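Local atomic coordinates of uncharacterized protein (Bacteroides ovatus, PDB entry 4IRT), a protein that is of unknown function but has a BNR-repeat beta-propeller fold and may be a neuraminidase, cleaving terminal sialic acids from glycans. Residues I282-N285 with W290-R293; Q253-A258 with Y265-W270; W181-D186 with I191-V196; A342-T345 with K351-I354. All blocks are in the same frame, centred on the assembly; numbering follows the deposited sequence.

Contact 1. Residues I282-N285 with W290-R293; sequences IVWN and WHQR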
loop_
_atom_site.group_PDB
_atom_site.type_symbol
_atom_site.label_atom_id
_atom_site.label_comp_id
_atom_site.label_asym_id
_atom_site.label_seq_id
_atom_site.Cartn_x
_atom_site.Cartn_y
_atom_site.Cartn_z
ATOM N N ILE A 282 -3.563 15.377 -2.886
ATOM C CA ILE A 282 -4.673 14.491 -2.583
ATOM C C ILE A 282 -5.800 14.695 -3.609
ATOM O O ILE A 282 -6.081 15.824 -4.018
ATOM C CB ILE A 282 -5.147 14.685 -1.112
ATOM C CG1 ILE A 282 -6.062 13.544 -0.685
ATOM C CG2 ILE A 282 -5.815 16.044 -0.905
ATOM C CD1 ILE A 282 -6.209 13.411 0.813
ATOM N N VAL A 283 -6.429 13.592 -4.017
ATOM C CA VAL A 283 -7.557 13.598 -4.949
ATOM C C VAL A 283 -8.668 12.819 -4.258
ATOM O O VAL A 283 -8.446 11.709 -3.797
ATOM C CB VAL A 283 -7.154 12.921 -6.260
ATOM C CG1 VAL A 283 -8.321 12.714 -7.216
ATOM C CG2 VAL A 283 -6.006 13.658 -6.920
ATOM N N TRP A 284 -9.871 13.366 -4.218
ATOM C CA TRP A 284 -10.980 12.695 -3.560
ATOM C C TRP A 284 -12.311 13.058 -4.191
ATOM O O TRP A 284 -12.413 14.063 -4.919
ATOM C CB TRP A 284 -11.002 13.032 -2.062
ATOM C CG TRP A 284 -11.576 14.409 -1.713
ATOM C CD1 TRP A 284 -12.844 14.686 -1.241
ATOM C CD2 TRP A 284 -10.906 15.675 -1.810
ATOM N NE1 TRP A 284 -12.990 16.045 -1.053
ATOM C CE2 TRP A 284 -11.834 16.674 -1.410
ATOM C CE3 TRP A 284 -9.625 16.074 -2.230
ATOM C CZ2 TRP A 284 -11.508 18.011 -1.378
ATOM C CZ3 TRP A 284 -9.308 17.409 -2.180
ATOM C CH2 TRP A 284 -10.268 18.371 -1.772
ATOM N N ASN A 285 -13.305 12.222 -3.926
ATOM C CA ASN A 285 -14.644 12.392 -4.473
ATOM C C ASN A 285 -15.611 12.509 -3.317
ATOM O O ASN A 285 -15.520 11.725 -2.382
ATOM C CB ASN A 285 -15.025 11.194 -5.335
ATOM C CG ASN A 285 -16.363 11.380 -6.035
ATOM O OD1 ASN A 285 -17.417 11.091 -5.468
ATOM N ND2 ASN A 285 -16.318 11.902 -7.257
ATOM N N TRP A 290 -15.115 15.167 -8.174
ATOM C CA TRP A 290 -13.696 14.987 -7.836
ATOM C C TRP A 290 -13.028 16.344 -7.558
ATOM O O TRP A 290 -13.373 17.370 -8.149
ATOM C CB TRP A 290 -12.940 14.265 -8.951
ATOM C CG TRP A 290 -13.274 12.814 -9.083
ATOM C CD1 TRP A 290 -14.132 12.243 -9.999
ATOM C CD2 TRP A 290 -12.768 11.743 -8.293
ATOM N NE1 TRP A 290 -14.172 10.902 -9.828
ATOM C CE2 TRP A 290 -13.346 10.561 -8.784
ATOM C CE3 TRP A 290 -11.874 11.668 -7.225
ATOM C CZ2 TRP A 290 -13.074 9.325 -8.232
ATOM C CZ3 TRP A 290 -11.596 10.454 -6.704
ATOM C CH2 TRP A 290 -12.179 9.294 -7.202
ATOM N N HIS A 291 -12.103 16.335 -6.604
ATOM C CA HIS A 291 -11.357 17.511 -6.183
ATOM C C HIS A 291 -9.895 17.134 -6.062
ATOM O O HIS A 291 -9.567 15.966 -5.954
ATOM C CB HIS A 291 -11.829 17.985 -4.792
ATOM C CG HIS A 291 -13.306 18.205 -4.690
ATOM N ND1 HIS A 291 -13.908 19.381 -5.084
ATOM C CD2 HIS A 291 -14.298 17.417 -4.217
ATOM C CE1 HIS A 291 -15.216 19.300 -4.877
ATOM N NE2 HIS A 291 -15.477 18.118 -4.345
ATOM N N GLN A 292 -9.031 18.145 -6.083
ATOM C CA GLN A 292 -7.619 17.967 -5.872
ATOM C C GLN A 292 -7.105 19.078 -4.968
ATOM O O GLN A 292 -7.643 20.191 -4.990
ATOM C CB GLN A 292 -6.854 18.037 -7.204
ATOM C CG GLN A 292 -7.030 19.375 -7.943
ATOM C CD GLN A 292 -6.161 19.512 -9.196
ATOM O OE1 GLN A 292 -4.969 19.226 -9.178
ATOM N NE2 GLN A 292 -6.753 20.035 -10.267
ATOM N N ARG A 293 -6.102 18.766 -4.152
ATOM C CA ARG A 293 -5.372 19.801 -3.439
ATOM C C ARG A 293 -3.893 19.459 -3.396
ATOM O O ARG A 293 -3.499 18.271 -3.374
ATOM C CB ARG A 293 -5.926 19.996 -2.020
ATOM C CG ARG A 293 -7.384 20.455 -1.937
ATOM C CD ARG A 293 -7.562 21.941 -2.192
ATOM N NE ARG A 293 -8.931 22.361 -1.895
ATOM C CZ ARG A 293 -9.929 22.229 -2.761
ATOM N NH1 ARG A 293 -9.680 21.700 -3.952
ATOM N NH2 ARG A 293 -11.155 22.632 -2.450
#
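The outer beta hairpin of a four-stranded antiparallel propeller blade pairs Trp284 with His291 and Ile282 with Arg293. Backbone bonds run both ways in each pair; the shortest is His291 N to Trp284 O at 2.8 Å. Trp284, His291, Ile282 and Arg293 project from one face of the sheet, and Val283, Asn285, Trp290 and Gln292 from the other.

On the first face, the Trp284 indole leans over the neighbouring strand. CG sits between the backbone N and the carbonyl carbon (chi1 78°), and this swings the six-membered ring beneath His291 CB, which stands 3.4 Å from that ring's centroid in a CH-pi contact. The imidazole itself is slid aside: its centroid is 5.0 Å from that of the Trp284 five-membered ring, the planes are 30° apart, and overlap is slight. Tyr265 of the next strand inward meets the indole on the side away from His291 CB, its ring nearly parallel but slid toward the CG end. His291 NE2 bonds to Asp286 in the turn.

The second face repeats the theme with the roles exchanged, the tryptophan now on the outermost strand. Asn285 CB lies over the six-membered ring of Trp290, 3.6 Å from its centroid, while Val283 CG1 reaches Trp290 CE3 at 3.7 Å. The Asn285 amide keeps to the same face of the indole, its plane turned 67° from the ring. Asn285 ND2 and Trp290 NE1, 3.5 Å apart, are both donors and make no bond; Trp290 NE1 gives its hydrogen to Glu239 OE2, and Asn285 OD1 accepts from Gly287 N.

Contact 2. Residues Q253-A258 with Y265-W270; sequences QTSMSA and YIATYW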
loop_
_atom_site.group_PDB
_atom_site.type_symbol
_atom_site.label_atom_id
_atom_site.label_comp_id
_atom_site.label_asym_id
_atom_site.label_seq_id
_atom_site.Cartn_x
_atom_site.Cartn_y
_atom_site.Cartn_z
ATOM N N GLN A 253 2.014 3.638 -8.260
ATOM C CA GLN A 253 1.912 2.693 -7.154
ATOM C C GLN A 253 2.001 3.456 -5.833
ATOM O O GLN A 253 3.052 3.471 -5.199
ATOM C CB GLN A 253 2.998 1.623 -7.273
ATOM C CG GLN A 253 2.864 0.487 -6.299
ATOM C CD GLN A 253 3.789 -0.648 -6.641
ATOM O OE1 GLN A 253 4.936 -0.429 -7.007
ATOM N NE2 GLN A 253 3.310 -1.861 -6.484
ATOM N N THR A 254 0.912 4.118 -5.452
ATOM C CA THR A 254 0.889 4.896 -4.218
ATOM C C THR A 254 -0.097 4.221 -3.262
ATOM O O THR A 254 0.065 3.031 -2.956
ATOM C CB THR A 254 0.602 6.396 -4.454
ATOM O OG1 THR A 254 -0.675 6.558 -5.094
ATOM C CG2 THR A 254 1.706 7.020 -5.322
ATOM N N SER A 255 -1.110 4.942 -2.789
ATOM C CA SER A 255 -2.032 4.386 -1.820
ATOM C C SER A 255 -3.321 5.182 -1.845
ATOM O O SER A 255 -3.404 6.284 -2.435
ATOM C CB SER A 255 -1.418 4.385 -0.399
ATOM O OG SER A 255 -1.414 5.715 0.157
HETATM N N MSE A 256 -4.358 4.596 -1.275
HETATM C CA MSE A 256 -5.663 5.259 -1.171
HETATM C C MSE A 256 -6.399 4.851 0.087
HETATM O O MSE A 256 -6.059 3.875 0.773
HETATM C CB MSE A 256 -6.491 4.986 -2.440
HETATM C CG MSE A 256 -6.989 3.577 -2.510
HETATM SE SE MSE A 256 -8.209 3.381 -4.048
HETATM C CE MSE A 256 -9.421 4.858 -3.796
ATOM N N SER A 257 -7.408 5.636 0.416
ATOM C CA SER A 257 -8.221 5.375 1.581
ATOM C C SER A 257 -9.663 5.805 1.286
ATOM O O SER A 257 -10.006 6.182 0.166
ATOM C CB SER A 257 -7.670 6.116 2.802
ATOM O OG SER A 257 -8.083 5.530 4.032
ATOM N N ALA A 258 -10.490 5.722 2.316
ATOM C CA ALA A 258 -11.856 6.159 2.256
ATOM C C ALA A 258 -12.296 6.594 3.649
ATOM O O ALA A 258 -11.744 6.154 4.666
ATOM C CB ALA A 258 -12.742 5.039 1.767
ATOM N N TYR A 265 -10.317 8.647 -1.274
ATOM C CA TYR A 265 -9.233 9.606 -1.194
ATOM C C TYR A 265 -7.972 8.949 -1.742
ATOM O O TYR A 265 -7.673 7.823 -1.374
ATOM C CB TYR A 265 -8.954 10.004 0.243
ATOM C CG TYR A 265 -10.056 10.785 0.887
ATOM C CD1 TYR A 265 -11.204 10.146 1.295
ATOM C CD2 TYR A 265 -9.950 12.146 1.081
ATOM C CE1 TYR A 265 -12.236 10.851 1.899
ATOM C CE2 TYR A 265 -10.979 12.868 1.672
ATOM C CZ TYR A 265 -12.121 12.213 2.074
ATOM O OH TYR A 265 -13.166 12.888 2.676
ATOM N N ILE A 266 -7.252 9.642 -2.630
ATOM C CA ILE A 266 -6.048 9.074 -3.278
ATOM C C ILE A 266 -4.861 10.003 -3.037
ATOM O O ILE A 266 -4.973 11.180 -3.289
ATOM C CB ILE A 266 -6.259 8.920 -4.790
ATOM C CG1 ILE A 266 -7.479 8.040 -5.066
ATOM C CG2 ILE A 266 -4.983 8.384 -5.448
ATOM C CD1 ILE A 266 -8.151 8.201 -6.433
ATOM N N ALA A 267 -3.749 9.465 -2.545
ATOM C CA ALA A 267 -2.555 10.259 -2.225
ATOM C C ALA A 267 -1.428 9.944 -3.197
ATOM O O ALA A 267 -1.100 8.779 -3.446
ATOM C CB ALA A 267 -2.107 9.996 -0.802
ATOM N N THR A 268 -0.854 10.989 -3.776
ATOM C CA THR A 268 0.179 10.836 -4.767
ATOM C C THR A 268 0.943 12.139 -4.915
ATOM O O THR A 268 0.880 13.013 -4.026
ATOM C CB THR A 268 -0.381 10.319 -6.138
ATOM O OG1 THR A 268 0.701 10.021 -7.009
ATOM C CG2 THR A 268 -1.292 11.367 -6.817
ATOM N N TYR A 269 1.724 12.245 -6.001
ATOM C CA TYR A 269 2.410 13.482 -6.328
ATOM C C TYR A 269 2.583 13.694 -7.842
ATOM O O TYR A 269 2.538 12.754 -8.624
ATOM C CB TYR A 269 3.751 13.636 -5.586
ATOM C CG TYR A 269 4.869 12.632 -5.898
ATOM C CD1 TYR A 269 5.588 12.700 -7.090
ATOM C CD2 TYR A 269 5.221 11.657 -4.974
ATOM C CE1 TYR A 269 6.613 11.803 -7.363
ATOM C CE2 TYR A 269 6.260 10.740 -5.219
ATOM C CZ TYR A 269 6.941 10.809 -6.411
ATOM O OH TYR A 269 7.967 9.936 -6.689
ATOM N N TRP A 270 2.711 14.959 -8.221
ATOM C CA TRP A 270 3.035 15.389 -9.581
ATOM C C TRP A 270 3.389 16.892 -9.553
ATOM O O TRP A 270 3.124 17.579 -8.569
ATOM C CB TRP A 270 1.872 15.063 -10.555
ATOM C CG TRP A 270 0.601 15.908 -10.338
ATOM C CD1 TRP A 270 0.371 17.181 -10.795
ATOM C CD2 TRP A 270 -0.611 15.496 -9.690
ATOM N NE1 TRP A 270 -0.891 17.598 -10.435
ATOM C CE2 TRP A 270 -1.513 16.587 -9.754
ATOM C CE3 TRP A 270 -1.031 14.310 -9.088
ATOM C CZ2 TRP A 270 -2.785 16.524 -9.212
ATOM C CZ3 TRP A 270 -2.309 14.269 -8.522
ATOM C CH2 TRP A 270 -3.154 15.354 -8.593
#
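Thr254 reaches across to Ala267 with its side chain rather than its backbone. With chi1 at 60°, OG1 is flanked by the main-chain N and C and faces the other strand, donating a 2.8 Å hydrogen bond to Ala267 O. Its methyl group, CG2, meanwhile rests 3.6 Å from Thr268 OG1, the two threonines meeting at a slant. Ala267 N still bonds to Ser255 O, but the return bond of that pair is missing, and the threonine hydroxyl occupies the carbonyl instead. Thr254 N turns the other way, to Gln182 OE1 of the preceding blade.

Beyond this irregular start the strands pair normally, with Ser257 N to Tyr265 O at 2.8 Å and Tyr265 N to Ser257 O at 2.9 Å. This is the inner hairpin of a beta-propeller blade: 255-258 is its innermost strand, and every residue that touches across the hairpin is buried.

Met256, present as selenomethionine, and Ile266 run side by side in the same direction. The Met256 chain rises extended to SE and then bends (chi3 -50°), which brings the terminal CE to 3.9 Å from Ile266 CG1. Met256 CB lies 3.3 Å from Tyr265 O, the carbonyl just before its pair partner Ile266. This face packs on Gln182, Tyr184, His192 and Ser194 of the preceding blade.

The reverse face carries Ser255, Ser257, Tyr265 and Ala267. Ser255 OG bonds to Pro317 O, and the small Ala267 sits opposite it. The Tyr265 ring turns an edge to the inner strand, CD1 being 4.2 Å from Ala258 CA.

Contact 3. Residues W181-D186 with I191-V196; sequences WQLYVD and IHLSWV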
loop_
_atom_site.group_PDB
_atom_site.type_symbol
_atom_site.label_atom_id
_atom_site.label_comp_id
_atom_site.label_asym_id
_atom_site.label_seq_id
_atom_site.Cartn_x
_atom_site.Cartn_y
_atom_site.Cartn_z
ATOM N N TRP A 181 -1.774 0.204 -9.710
ATOM C CA TRP A 181 -2.986 0.393 -8.932
ATOM C C TRP A 181 -2.743 0.412 -7.436
ATOM O O TRP A 181 -1.692 0.037 -6.967
ATOM C CB TRP A 181 -4.001 -0.717 -9.265
ATOM C CG TRP A 181 -3.441 -2.117 -9.081
ATOM C CD1 TRP A 181 -3.342 -2.824 -7.942
ATOM C CD2 TRP A 181 -2.887 -2.944 -10.128
ATOM N NE1 TRP A 181 -2.735 -4.061 -8.191
ATOM C CE2 TRP A 181 -2.467 -4.148 -9.539
ATOM C CE3 TRP A 181 -2.699 -2.756 -11.498
ATOM C CZ2 TRP A 181 -1.854 -5.156 -10.271
ATOM C CZ3 TRP A 181 -2.120 -3.749 -12.225
ATOM C CH2 TRP A 181 -1.684 -4.943 -11.611
ATOM N N GLN A 182 -3.766 0.844 -6.710
ATOM C CA GLN A 182 -3.889 0.726 -5.253
ATOM C C GLN A 182 -5.358 0.587 -4.880
ATOM O O GLN A 182 -6.247 1.004 -5.643
ATOM C CB GLN A 182 -3.249 1.939 -4.520
ATOM C CG GLN A 182 -3.725 3.321 -5.009
ATOM C CD GLN A 182 -2.948 3.868 -6.187
ATOM O OE1 GLN A 182 -1.769 3.546 -6.393
ATOM N NE2 GLN A 182 -3.617 4.706 -6.995
ATOM N N LEU A 183 -5.615 -0.067 -3.755
ATOM C CA LEU A 183 -6.964 -0.381 -3.317
ATOM C C LEU A 183 -7.117 -0.095 -1.850
ATOM O O LEU A 183 -6.131 0.104 -1.137
ATOM C CB LEU A 183 -7.326 -1.858 -3.551
ATOM C CG LEU A 183 -7.223 -2.345 -4.983
ATOM C CD1 LEU A 183 -5.846 -2.893 -5.279
ATOM C CD2 LEU A 183 -8.213 -3.422 -5.331
ATOM N N TYR A 184 -8.364 -0.115 -1.424
ATOM C CA TYR A 184 -8.726 0.020 -0.027
ATOM C C TYR A 184 -10.123 -0.539 0.163
ATOM O O TYR A 184 -10.999 -0.321 -0.681
ATOM C CB TYR A 184 -8.705 1.479 0.377
ATOM C CG TYR A 184 -8.874 1.762 1.851
ATOM C CD1 TYR A 184 -7.781 1.666 2.708
ATOM C CD2 TYR A 184 -10.095 2.204 2.381
ATOM C CE1 TYR A 184 -7.897 1.946 4.066
ATOM C CE2 TYR A 184 -10.221 2.495 3.743
ATOM C CZ TYR A 184 -9.089 2.377 4.580
ATOM O OH TYR A 184 -9.157 2.661 5.925
ATOM N N VAL A 185 -10.345 -1.260 1.261
ATOM C CA VAL A 185 -11.692 -1.745 1.555
ATOM C C VAL A 185 -12.210 -0.899 2.693
ATOM O O VAL A 185 -11.595 -0.863 3.774
ATOM C CB VAL A 185 -11.689 -3.233 1.923
ATOM C CG1 VAL A 185 -13.096 -3.690 2.291
ATOM C CG2 VAL A 185 -11.134 -4.040 0.756
ATOM N N ASP A 186 -13.299 -0.178 2.446
ATOM C CA ASP A 186 -13.757 0.803 3.419
ATOM C C ASP A 186 -14.514 0.154 4.570
ATOM O O ASP A 186 -14.651 -1.069 4.644
ATOM C CB ASP A 186 -14.518 1.971 2.768
ATOM C CG ASP A 186 -15.872 1.582 2.195
ATOM O OD1 ASP A 186 -16.450 0.545 2.594
ATOM O OD2 ASP A 186 -16.392 2.351 1.352
ATOM N N ILE A 191 -14.999 -2.204 -1.898
ATOM C CA ILE A 191 -13.632 -2.263 -2.413
ATOM C C ILE A 191 -13.437 -1.079 -3.339
ATOM O O ILE A 191 -14.151 -0.957 -4.351
ATOM C CB ILE A 191 -13.369 -3.550 -3.223
ATOM C CG1 ILE A 191 -13.680 -4.806 -2.398
ATOM C CG2 ILE A 191 -11.942 -3.553 -3.747
ATOM C CD1 ILE A 191 -13.748 -6.067 -3.233
ATOM N N HIS A 192 -12.453 -0.238 -3.013
ATOM C CA HIS A 192 -12.081 0.877 -3.849
ATOM C C HIS A 192 -10.837 0.537 -4.635
ATOM O O HIS A 192 -9.949 -0.126 -4.123
ATOM C CB HIS A 192 -11.816 2.129 -2.989
ATOM C CG HIS A 192 -13.000 2.566 -2.190
ATOM N ND1 HIS A 192 -13.867 3.531 -2.634
ATOM C CD2 HIS A 192 -13.488 2.143 -0.997
ATOM C CE1 HIS A 192 -14.841 3.693 -1.756
ATOM N NE2 HIS A 192 -14.625 2.873 -0.741
ATOM N N LEU A 193 -10.761 1.035 -5.861
ATOM C CA LEU A 193 -9.617 0.798 -6.746
ATOM C C LEU A 193 -9.293 2.048 -7.537
ATOM O O LEU A 193 -10.171 2.626 -8.173
ATOM C CB LEU A 193 -9.991 -0.322 -7.732
ATOM C CG LEU A 193 -9.085 -0.588 -8.934
ATOM C CD1 LEU A 193 -7.737 -1.114 -8.519
ATOM C CD2 LEU A 193 -9.772 -1.585 -9.851
ATOM N N SER A 194 -8.030 2.459 -7.517
ATOM C CA SER A 194 -7.543 3.549 -8.390
ATOM C C SER A 194 -6.214 3.144 -9.019
ATOM O O SER A 194 -5.505 2.230 -8.520
ATOM C CB SER A 194 -7.401 4.868 -7.639
ATOM O OG SER A 194 -6.572 4.735 -6.512
ATOM N N TRP A 195 -5.869 3.817 -10.120
ATOM C CA TRP A 195 -4.670 3.481 -10.874
ATOM C C TRP A 195 -4.242 4.597 -11.786
ATOM O O TRP A 195 -5.021 5.491 -12.061
ATOM C CB TRP A 195 -4.868 2.192 -11.683
ATOM C CG TRP A 195 -5.809 2.237 -12.826
ATOM C CD1 TRP A 195 -5.469 2.403 -14.169
ATOM C CD2 TRP A 195 -7.230 2.026 -12.800
ATOM N NE1 TRP A 195 -6.595 2.327 -14.948
ATOM C CE2 TRP A 195 -7.687 2.094 -14.145
ATOM C CE3 TRP A 195 -8.171 1.838 -11.777
ATOM C CZ2 TRP A 195 -9.039 1.998 -14.481
ATOM C CZ3 TRP A 195 -9.545 1.711 -12.121
ATOM C CH2 TRP A 195 -9.952 1.786 -13.456
ATOM N N VAL A 196 -3.000 4.509 -12.243
ATOM C CA VAL A 196 -2.470 5.354 -13.310
ATOM C C VAL A 196 -2.140 4.426 -14.467
ATOM O O VAL A 196 -1.882 3.216 -14.279
ATOM C CB VAL A 196 -1.189 6.128 -12.885
ATOM C CG1 VAL A 196 -1.455 6.900 -11.579
ATOM C CG2 VAL A 196 0.007 5.198 -12.756
#
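Strands 181-185 and 191-196 run antiparallel, their axes approaching to 4.6 Å at 163°, with paired backbone bonds at Gln182/Ser194 and Tyr184/His192. Gln182 bends at chi2 (-87°), bringing NE2 to Ser194 OG at 3.0 Å with the hydroxyl in the amide plane; its OE1 accepts from Thr254 N. The amide thus ties its own hairpin to the next blade. At the turn, His192 NE2 donates to Asp186 OD2 at 2.8 Å. The carboxylate oxygen lies in the imidazole plane but is met from above its own plane. His192 ND1 bonds to Tyr211 OH, while Asp186 OD1 accepts from the turn amides of Lys188 and Thr190, so the ring is held by two bonds and the carboxylate by three.

On the other face the contacts across the hairpin are apolar. Leu193 CD1 fits between Leu183 CG and Trp181 CB, 3.8 Å from each, and Val185 CG2 meets Ile191 CG1 at 4.1 Å. Glu128 and Tyr130 of the preceding blade pack against it.

Ile191 also touches Trp221, the last residue of an S-x-D-x-G-x-T-W sequence starting at Ser214, which matches the Asp box of neuraminidase propeller blades; this hairpin forms the inner half of one such blade.

Contact 4. Residues A342-T345 with K351-I354; sequences AHAT and KWTI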
loop_
_atom_site.group_PDB
_atom_site.type_symbol
_atom_site.label_atom_id
_atom_site.label_comp_id
_atom_site.label_asym_id
_atom_site.label_seq_id
_atom_site.Cartn_x
_atom_site.Cartn_y
_atom_site.Cartn_z
ATOM N N ALA A 342 1.417 15.806 7.279
ATOM C CA ALA A 342 0.632 16.988 6.989
ATOM C C ALA A 342 -0.821 16.738 7.393
ATOM O O ALA A 342 -1.352 15.642 7.190
ATOM C CB ALA A 342 0.741 17.361 5.515
ATOM N N HIS A 343 -1.430 17.744 8.009
ATOM C CA HIS A 343 -2.739 17.630 8.595
ATOM C C HIS A 343 -3.651 18.730 8.071
ATOM O O HIS A 343 -3.238 19.896 8.006
ATOM C CB HIS A 343 -2.660 17.775 10.114
ATOM C CG HIS A 343 -3.996 17.743 10.766
ATOM N ND1 HIS A 343 -4.542 18.832 11.398
ATOM C CD2 HIS A 343 -4.928 16.764 10.835
ATOM C CE1 HIS A 343 -5.745 18.524 11.855
ATOM N NE2 HIS A 343 -6.000 17.272 11.526
ATOM N N ALA A 344 -4.867 18.362 7.673
ATOM C CA ALA A 344 -5.918 19.342 7.294
ATOM C C ALA A 344 -7.151 19.015 8.115
ATOM O O ALA A 344 -7.623 17.883 8.094
ATOM C CB ALA A 344 -6.262 19.217 5.810
ATOM N N THR A 345 -7.686 19.991 8.831
ATOM C CA THR A 345 -8.937 19.772 9.546
ATOM C C THR A 345 -10.092 19.459 8.577
ATOM O O THR A 345 -10.966 18.625 8.865
ATOM C CB THR A 345 -9.263 21.009 10.388
ATOM O OG1 THR A 345 -8.238 21.144 11.369
ATOM C CG2 THR A 345 -10.595 20.865 11.101
ATOM N N LYS A 351 -5.601 25.045 5.383
ATOM C CA LYS A 351 -4.170 24.941 5.188
ATOM C C LYS A 351 -3.676 23.598 5.756
ATOM O O LYS A 351 -4.232 23.054 6.723
ATOM C CB LYS A 351 -3.472 26.094 5.883
ATOM C CG LYS A 351 -3.694 27.417 5.166
ATOM C CD LYS A 351 -3.091 28.585 5.939
ATOM C CE LYS A 351 -3.221 29.894 5.178
ATOM N NZ LYS A 351 -2.952 31.044 6.085
ATOM N N TRP A 352 -2.630 23.076 5.152
ATOM C CA TRP A 352 -2.037 21.825 5.605
ATOM C C TRP A 352 -0.887 22.167 6.536
ATOM O O TRP A 352 0.046 22.840 6.108
ATOM C CB TRP A 352 -1.538 21.060 4.379
ATOM C CG TRP A 352 -2.661 20.603 3.501
ATOM C CD1 TRP A 352 -3.262 21.313 2.514
ATOM C CD2 TRP A 352 -3.319 19.323 3.537
ATOM N NE1 TRP A 352 -4.279 20.574 1.955
ATOM C CE2 TRP A 352 -4.312 19.338 2.545
ATOM C CE3 TRP A 352 -3.166 18.176 4.322
ATOM C CZ2 TRP A 352 -5.165 18.258 2.318
ATOM C CZ3 TRP A 352 -3.990 17.103 4.094
ATOM C CH2 TRP A 352 -4.985 17.144 3.092
ATOM N N THR A 353 -0.956 21.749 7.803
ATOM C CA THR A 353 0.117 21.991 8.759
ATOM C C THR A 353 1.073 20.789 8.776
ATOM O O THR A 353 0.626 19.632 8.803
ATOM C CB THR A 353 -0.435 22.267 10.160
ATOM O OG1 THR A 353 -1.063 21.094 10.666
ATOM C CG2 THR A 353 -1.437 23.415 10.129
ATOM N N ILE A 354 2.371 21.069 8.726
ATOM C CA ILE A 354 3.378 20.024 8.599
ATOM C C ILE A 354 4.111 19.891 9.896
ATOM O O ILE A 354 4.514 20.881 10.483
ATOM C CB ILE A 354 4.441 20.343 7.536
ATOM C CG1 ILE A 354 3.805 20.930 6.293
ATOM C CG2 ILE A 354 5.265 19.099 7.210
ATOM C CD1 ILE A 354 2.806 20.009 5.667
HETATM O O HOH W 1 -4.059 21.484 10.988
HETATM O O HOH W 2 -5.604 22.240 9.182
#
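The Trp352 indole takes Ala344 CB on one face: the methyl carbon stands 3.4 Å from the centroid of the six-membered ring, only 6° off its normal, a well-centred CH-pi contact. At the ring edge, near its plane, lies the carbonyl carbon of Ala342. CG of Trp352 is turned away from its own carbonyl carbon, beside the backbone N (chi1 -67°), which lays the indole back across the neighbouring strand. The His343 ring has Thr345 N over one face, offset toward the rim, and meets Phe327 of the adjacent strand with planes about 35° apart. Its NE2 bonds to Glu325 OE2. Thr353 OG1 lies near the His343 ring edge, although Thr353 is modelled in two conformers and that detail is doubtful.

These groups sit on the outer hairpin of another propeller blade, where strand 340-344 meets the outermost strand 353-356. His343 N to Thr353 O and Thr353 N to His343 O, both 2.9 Å, close one hydrogen-bonded pair. Next to it the small Ala342 lets Ile354 in close, CB to CD1 being a tight 3.4 Å.

Toward the turn the strands part, and a water takes over the pairing: it accepts from Thr345 N at 3.1 Å and donates to Lys351 O at 2.9 Å. A second water lies 2.7 Å from His343 ND1. With a carboxylate at NE2 and water at ND1, both imidazole nitrogens are engaged; Glu325 would probably polarise the ring, while solvent bridges the strands where direct backbone bonds stop.

How the contacts relate
The four hairpins lie in three four-stranded antiparallel sheets, the blades of a propeller, and follow one another along the chain as contact 3, contact 2, contact 1 and contact 4. Contacts 1 and 2 share a sheet: 253-258/265-270 is its inner half and 282-285/290-293 its outer half, with centres about 10 Å apart and strands 264-271 and 278-285 adjacent. Contact 3 is the inner half of the preceding blade, about 9 Å from contact 2 between centres, and packs directly on it. Contact 4 belongs to the following blade; Ile282 touches Trp352 there, though the centres are about 15 Å apart. Contacts 3 and 4 do not meet. Blade-to-blade packing therefore runs near the centre between 3 and 2, and farther out between 1 and 4.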